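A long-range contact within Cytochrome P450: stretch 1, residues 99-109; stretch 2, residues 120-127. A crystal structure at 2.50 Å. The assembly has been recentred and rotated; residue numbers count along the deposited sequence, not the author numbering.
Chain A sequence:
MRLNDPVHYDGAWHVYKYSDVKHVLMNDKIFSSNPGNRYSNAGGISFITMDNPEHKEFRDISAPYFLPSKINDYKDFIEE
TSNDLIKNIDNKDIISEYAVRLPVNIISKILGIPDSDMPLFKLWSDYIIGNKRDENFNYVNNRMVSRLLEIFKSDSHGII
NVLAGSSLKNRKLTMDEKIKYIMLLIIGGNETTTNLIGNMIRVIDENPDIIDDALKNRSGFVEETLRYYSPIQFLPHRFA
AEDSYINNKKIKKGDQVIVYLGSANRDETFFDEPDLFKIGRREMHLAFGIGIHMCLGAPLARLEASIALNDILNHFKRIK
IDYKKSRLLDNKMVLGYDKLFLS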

ATOM      1  N   ALA A  99      -8.700  -1.062  11.669  1.00 64.70           N
ATOM      2  CA  ALA A  99      -7.935  -1.145  10.424  1.00 64.60           C
ATOM      3  C   ALA A  99      -7.142   0.143  10.039  1.00 64.03           C
ATOM      4  O   ALA A  99      -6.060   0.033   9.487  1.00 63.99           O
ATOM      5  CB  ALA A  99      -8.835  -1.671   9.267  1.00 64.00           C
ATOM      6  N   VAL A 100      -7.655   1.338  10.343  1.00 63.49           N
ATOM      7  CA  VAL A 100      -6.897   2.598  10.152  1.00 62.99           C
ATOM      8  C   VAL A 100      -5.830   2.786  11.235  1.00 64.23           C
ATOM      9  O   VAL A 100      -4.783   3.364  10.990  1.00 64.67           O
ATOM     10  CB  VAL A 100      -7.849   3.846  10.161  1.00 63.50           C
ATOM     11  CG1 VAL A 100      -7.149   5.190  10.645  1.00 63.18           C
ATOM     12  CG2 VAL A 100      -8.524   4.032   8.832  1.00 63.25           C
ATOM     13  N   ARG A 101      -6.093   2.336  12.451  1.00 65.12           N
ATOM     14  CA  ARG A 101      -5.209   2.721  13.555  1.00 66.11           C
ATOM     15  C   ARG A 101      -3.943   1.877  13.616  1.00 65.97           C
ATOM     16  O   ARG A 101      -2.892   2.310  14.168  1.00 66.29           O
ATOM     17  CB  ARG A 101      -5.941   2.667  14.905  1.00 65.98           C
ATOM     18  CG  ARG A 101      -7.156   3.596  15.029  1.00 67.46           C
ATOM     19  CD  ARG A 101      -7.226   4.209  16.445  1.00 73.69           C
ATOM     20  NE  ARG A 101      -8.326   3.717  17.266  1.00 76.93           N
ATOM     21  CZ  ARG A 101      -8.313   3.617  18.608  1.00 77.93           C
ATOM     22  NH1 ARG A 101      -7.238   3.939  19.328  1.00 77.26           N
ATOM     23  NH2 ARG A 101      -9.387   3.161  19.233  1.00 73.68           N
ATOM     24  N   LEU A 102      -4.059   0.667  13.096  1.00 65.22           N
ATOM     25  CA  LEU A 102      -3.000  -0.309  13.205  1.00 65.88           C
ATOM     26  C   LEU A 102      -1.794   0.153  12.385  1.00 65.06           C
ATOM     27  O   LEU A 102      -0.735   0.365  12.946  1.00 65.07           O
ATOM     28  CB  LEU A 102      -3.489  -1.724  12.812  1.00 65.66           C
ATOM     29  CG  LEU A 102      -2.395  -2.798  12.657  1.00 66.76           C
ATOM     30  CD1 LEU A 102      -1.934  -3.337  14.004  1.00 64.81           C
ATOM     31  CD2 LEU A 102      -2.871  -3.949  11.789  1.00 67.78           C
ATOM     32  N   PRO A 103      -1.946   0.326  11.066  1.00 65.33           N
ATOM     33  CA  PRO A 103      -0.823   0.748  10.197  1.00 64.83           C
ATOM     34  C   PRO A 103      -0.232   2.104  10.600  1.00 64.91           C
ATOM     35  O   PRO A 103       0.976   2.303  10.491  1.00 66.14           O
ATOM     36  CB  PRO A 103      -1.468   0.826   8.813  1.00 64.60           C
ATOM     37  CG  PRO A 103      -2.970   1.089   9.127  1.00 65.57           C
ATOM     38  CD  PRO A 103      -3.172   0.117  10.274  1.00 65.91           C
ATOM     39  N   VAL A 104      -1.039   3.013  11.135  1.00 63.49           N
ATOM     40  CA  VAL A 104      -0.489   4.281  11.562  1.00 61.62           C
ATOM     41  C   VAL A 104       0.356   4.190  12.826  1.00 61.64           C
ATOM     42  O   VAL A 104       1.263   4.977  13.001  1.00 61.56           O
ATOM     43  CB  VAL A 104      -1.580   5.433  11.630  1.00 61.88           C
ATOM     44  CG1 VAL A 104      -2.515   5.285  12.789  1.00 57.04           C
ATOM     45  CG2 VAL A 104      -0.905   6.793  11.689  1.00 62.40           C
ATOM     46  N   ASN A 105       0.053   3.261  13.731  1.00 62.19           N
ATOM     47  CA  ASN A 105       0.926   3.022  14.904  1.00 62.35           C
ATOM     48  C   ASN A 105       2.239   2.376  14.495  1.00 62.84           C
ATOM     49  O   ASN A 105       3.297   2.749  14.976  1.00 62.20           O
ATOM     50  CB  ASN A 105       0.237   2.136  15.906  1.00 62.63           C
ATOM     51  CG  ASN A 105      -0.584   2.933  16.934  1.00 65.77           C
ATOM     52  OD1 ASN A 105      -0.035   3.459  17.898  1.00 70.17           O
ATOM     53  ND2 ASN A 105      -1.890   2.992  16.747  1.00 66.34           N
ATOM     54  N   ILE A 106       2.169   1.415  13.571  1.00 63.95           N
ATOM     55  CA  ILE A 106       3.329   0.633  13.221  1.00 64.97           C
ATOM     56  C   ILE A 106       4.313   1.535  12.495  1.00 65.41           C
ATOM     57  O   ILE A 106       5.524   1.522  12.791  1.00 65.49           O
ATOM     58  CB  ILE A 106       2.958  -0.579  12.291  1.00 66.00           C
ATOM     59  CG1 ILE A 106       1.959  -1.518  12.971  1.00 64.68           C
ATOM     60  CG2 ILE A 106       4.199  -1.361  11.892  1.00 65.81           C
ATOM     61  CD1 ILE A 106       2.216  -1.670  14.462  1.00 65.80           C
ATOM     62  N   ILE A 107       3.788   2.335  11.572  1.00 65.07           N
ATOM     63  CA  ILE A 107       4.625   3.192  10.783  1.00 65.67           C
ATOM     64  C   ILE A 107       5.279   4.299  11.619  1.00 65.98           C
ATOM     65  O   ILE A 107       6.468   4.605  11.440  1.00 66.36           O
ATOM     66  CB  ILE A 107       3.883   3.650   9.509  1.00 66.52           C
ATOM     67  CG1 ILE A 107       4.676   3.217   8.275  1.00 70.27           C
ATOM     68  CG2 ILE A 107       3.561   5.111   9.498  1.00 66.03           C
ATOM     69  CD1 ILE A 107       5.768   4.121   7.912  1.00 74.35           C
ATOM     70  N   SER A 108       4.572   4.860  12.591  1.00 65.97           N
ATOM     71  CA  SER A 108       5.256   5.794  13.459  1.00 66.54           C
ATOM     72  C   SER A 108       6.402   5.147  14.257  1.00 66.86           C
ATOM     73  O   SER A 108       7.404   5.826  14.601  1.00 66.31           O
ATOM     74  CB  SER A 108       4.283   6.438  14.410  1.00 67.14           C
ATOM     75  OG  SER A 108       3.952   5.551  15.461  1.00 69.52           O
ATOM     76  N   LYS A 109       6.266   3.858  14.585  1.00 66.78           N
ATOM     77  CA  LYS A 109       7.340   3.195  15.336  1.00 67.79           C
ATOM     78  C   LYS A 109       8.563   3.037  14.455  1.00 67.61           C
ATOM     79  O   LYS A 109       9.662   3.355  14.873  1.00 67.42           O
ATOM     80  CB  LYS A 109       6.929   1.824  15.872  1.00 68.35           C
ATOM     81  CG  LYS A 109       8.099   0.974  16.386  1.00 70.00           C
ATOM     82  CD  LYS A 109       8.386   1.086  17.893  1.00 71.17           C
ATOM     83  CE  LYS A 109       9.584   0.160  18.181  1.00 72.28           C
ATOM     84  NZ  LYS A 109       9.854  -0.242  19.597  1.00 75.56           N
ATOM     85  N   LEU A 120      -0.275  14.013  17.707  1.00 64.81           N
ATOM     86  CA  LEU A 120      -0.203  14.940  16.598  1.00 65.53           C
ATOM     87  C   LEU A 120       0.166  14.215  15.302  1.00 66.40           C
ATOM     88  O   LEU A 120      -0.412  14.497  14.236  1.00 65.88           O
ATOM     89  CB  LEU A 120       0.792  16.046  16.895  1.00 65.68           C
ATOM     90  CG  LEU A 120       1.072  17.013  15.752  1.00 66.82           C
ATOM     91  CD1 LEU A 120      -0.161  17.878  15.493  1.00 68.04           C
ATOM     92  CD2 LEU A 120       2.301  17.866  16.063  1.00 66.48           C
ATOM     93  N   PHE A 121       1.105  13.270  15.393  1.00 66.68           N
ATOM     94  CA  PHE A 121       1.443  12.467  14.228  1.00 67.75           C
ATOM     95  C   PHE A 121       0.219  11.757  13.636  1.00 68.31           C
ATOM     96  O   PHE A 121       0.056  11.694  12.431  1.00 67.76           O
ATOM     97  CB  PHE A 121       2.584  11.482  14.523  1.00 67.72           C
ATOM     98  CG  PHE A 121       2.937  10.597  13.357  1.00 65.18           C
ATOM     99  CD1 PHE A 121       3.751  11.069  12.343  1.00 65.55           C
ATOM    100  CD2 PHE A 121       2.456   9.292  13.288  1.00 64.07           C
ATOM    101  CE1 PHE A 121       4.097  10.271  11.244  1.00 64.62           C
ATOM    102  CE2 PHE A 121       2.798   8.472  12.207  1.00 66.54           C
ATOM    103  CZ  PHE A 121       3.618   8.960  11.182  1.00 66.00           C
ATOM    104  N   LYS A 122      -0.649  11.255  14.491  1.00 69.45           N
ATOM    105  CA  LYS A 122      -1.828  10.556  14.002  1.00 70.74           C
ATOM    106  C   LYS A 122      -2.824  11.523  13.333  1.00 70.28           C
ATOM    107  O   LYS A 122      -3.420  11.193  12.304  1.00 71.46           O
ATOM    108  CB  LYS A 122      -2.501   9.778  15.141  1.00 71.39           C
ATOM    109  CG  LYS A 122      -1.725   8.555  15.679  1.00 74.03           C
ATOM    110  CD  LYS A 122      -2.172   8.353  17.152  1.00 79.06           C
ATOM    111  CE  LYS A 122      -1.960   6.933  17.735  1.00 80.37           C
ATOM    112  NZ  LYS A 122      -2.799   6.739  19.018  1.00 78.76           N
ATOM    113  N   LEU A 123      -2.990  12.717  13.885  1.00 69.51           N
ATOM    114  CA  LEU A 123      -3.840  13.727  13.250  1.00 69.17           C
ATOM    115  C   LEU A 123      -3.249  14.123  11.884  1.00 69.18           C
ATOM    116  O   LEU A 123      -3.920  14.058  10.858  1.00 69.94           O
ATOM    117  CB  LEU A 123      -4.009  14.933  14.170  1.00 68.94           C
ATOM    118  CG  LEU A 123      -5.236  15.836  14.015  1.00 69.76           C
ATOM    119  CD1 LEU A 123      -6.541  15.126  14.357  1.00 68.00           C
ATOM    120  CD2 LEU A 123      -5.072  17.069  14.910  1.00 69.29           C
ATOM    121  N   TRP A 124      -1.972  14.462  11.860  1.00 68.61           N
ATOM    122  CA  TRP A 124      -1.304  14.792  10.626  1.00 68.10           C
ATOM    123  C   TRP A 124      -1.407  13.652   9.640  1.00 68.73           C
ATOM    124  O   TRP A 124      -1.809  13.839   8.488  1.00 69.21           O
ATOM    125  CB  TRP A 124       0.154  15.111  10.916  1.00 67.06           C
ATOM    126  CG  TRP A 124       0.951  15.565   9.756  1.00 65.40           C
ATOM    127  CD1 TRP A 124       0.833  16.742   9.083  1.00 65.10           C
ATOM    128  CD2 TRP A 124       2.035  14.862   9.145  1.00 65.21           C
ATOM    129  NE1 TRP A 124       1.777  16.821   8.087  1.00 62.74           N
ATOM    130  CE2 TRP A 124       2.538  15.687   8.115  1.00 63.91           C
ATOM    131  CE3 TRP A 124       2.645  13.629   9.387  1.00 61.56           C
ATOM    132  CZ2 TRP A 124       3.606  15.313   7.321  1.00 65.33           C
ATOM    133  CZ3 TRP A 124       3.697  13.273   8.620  1.00 64.38           C
ATOM    134  CH2 TRP A 124       4.174  14.103   7.580  1.00 65.08           C
ATOM    135  N   SER A 125      -1.045  12.456  10.069  1.00 69.53           N
ATOM    136  CA  SER A 125      -1.227  11.277   9.206  1.00 70.12           C
ATOM    137  C   SER A 125      -2.665  11.167   8.573  1.00 69.96           C
ATOM    138  O   SER A 125      -2.808  10.988   7.370  1.00 68.94           O
ATOM    139  CB  SER A 125      -0.838  10.013   9.962  1.00 69.70           C
ATOM    140  OG  SER A 125      -1.339   8.862   9.282  1.00 74.05           O
ATOM    141  N   ASP A 126      -3.714  11.326   9.367  1.00 70.69           N
ATOM    142  CA  ASP A 126      -5.078  11.356   8.814  1.00 72.29           C
ATOM    143  C   ASP A 126      -5.314  12.420   7.733  1.00 72.45           C
ATOM    144  O   ASP A 126      -5.875  12.121   6.667  1.00 73.76           O
ATOM    145  CB  ASP A 126      -6.100  11.574   9.923  1.00 72.96           C
ATOM    146  CG  ASP A 126      -6.748  10.298  10.385  1.00 75.80           C
ATOM    147  OD1 ASP A 126      -6.489   9.203   9.790  1.00 76.69           O
ATOM    148  OD2 ASP A 126      -7.530  10.406  11.374  1.00 80.85           O
ATOM    149  N   TYR A 127      -4.904  13.652   7.989  1.00 71.15           N
ATOM    150  CA  TYR A 127      -4.986  14.671   6.956  1.00 71.14           C
ATOM    151  C   TYR A 127      -4.267  14.313   5.664  1.00 72.41           C
ATOM    152  O   TYR A 127      -4.719  14.671   4.571  1.00 73.55           O
ATOM    153  CB  TYR A 127      -4.408  15.984   7.465  1.00 69.55           C
ATOM    154  CG  TYR A 127      -5.311  16.742   8.412  1.00 67.67           C
ATOM    155  CD1 TYR A 127      -5.072  16.741   9.776  1.00 64.63           C
ATOM    156  CD2 TYR A 127      -6.402  17.451   7.939  1.00 67.28           C
ATOM    157  CE1 TYR A 127      -5.860  17.450  10.644  1.00 65.66           C
ATOM    158  CE2 TYR A 127      -7.221  18.174   8.812  1.00 68.04           C
ATOM    159  CZ  TYR A 127      -6.942  18.154  10.159  1.00 67.21           C
ATOM    160  OH  TYR A 127      -7.745  18.832  11.018  1.00 66.90           O
TER
HETATM  161  O   HOH W   1      -4.552   4.786  18.061  1.00 52.07           O

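No direct hydrogen bond joins these two stretches; the polar link between them is a single water. Water 1 accepts from Lys122 NZ at 2.8 Å and from Arg101 NH1 at 3.1 Å. A third, weak bond reaches it from Asn105 ND2 at 3.5 Å. The water thus gathers three donors, two of them on cationic side chains; all three residues are partly exposed. Lys122 starts sideways at its CB, but its extended chain brings the amine near stretch 1. Lys122 CE lies 4.0 Å from Asn105 OD1.

The rest is packing. The helix axes cross at 118° and come no closer than 10.6 Å. The contact buries 327 Å² in all, both sides summed. Val104 is buried, and 68 Å² of it is covered by stretch 2, the largest share of any residue here. Val104 CG2 sits 3.2 Å from Ser125 OG, a tight approach of methyl to hydroxyl, and 4.1 Å from Phe121 CE2. The CA-to-CB bond of Phe121 points toward stretch 1. Ile107 CG2 meets the ring edge, 4.2 Å from Phe121 CZ. Ser108 CB approaches obliquely and comes within 3.3 Å of Phe121 CE2.

Two side chains of stretch 1 bond to backbone carbonyls of the same stretch. Ser108 OG donates to Asn105 O at 2.9 Å, and Asn105 ND2 to Arg101 O at 2.8 Å.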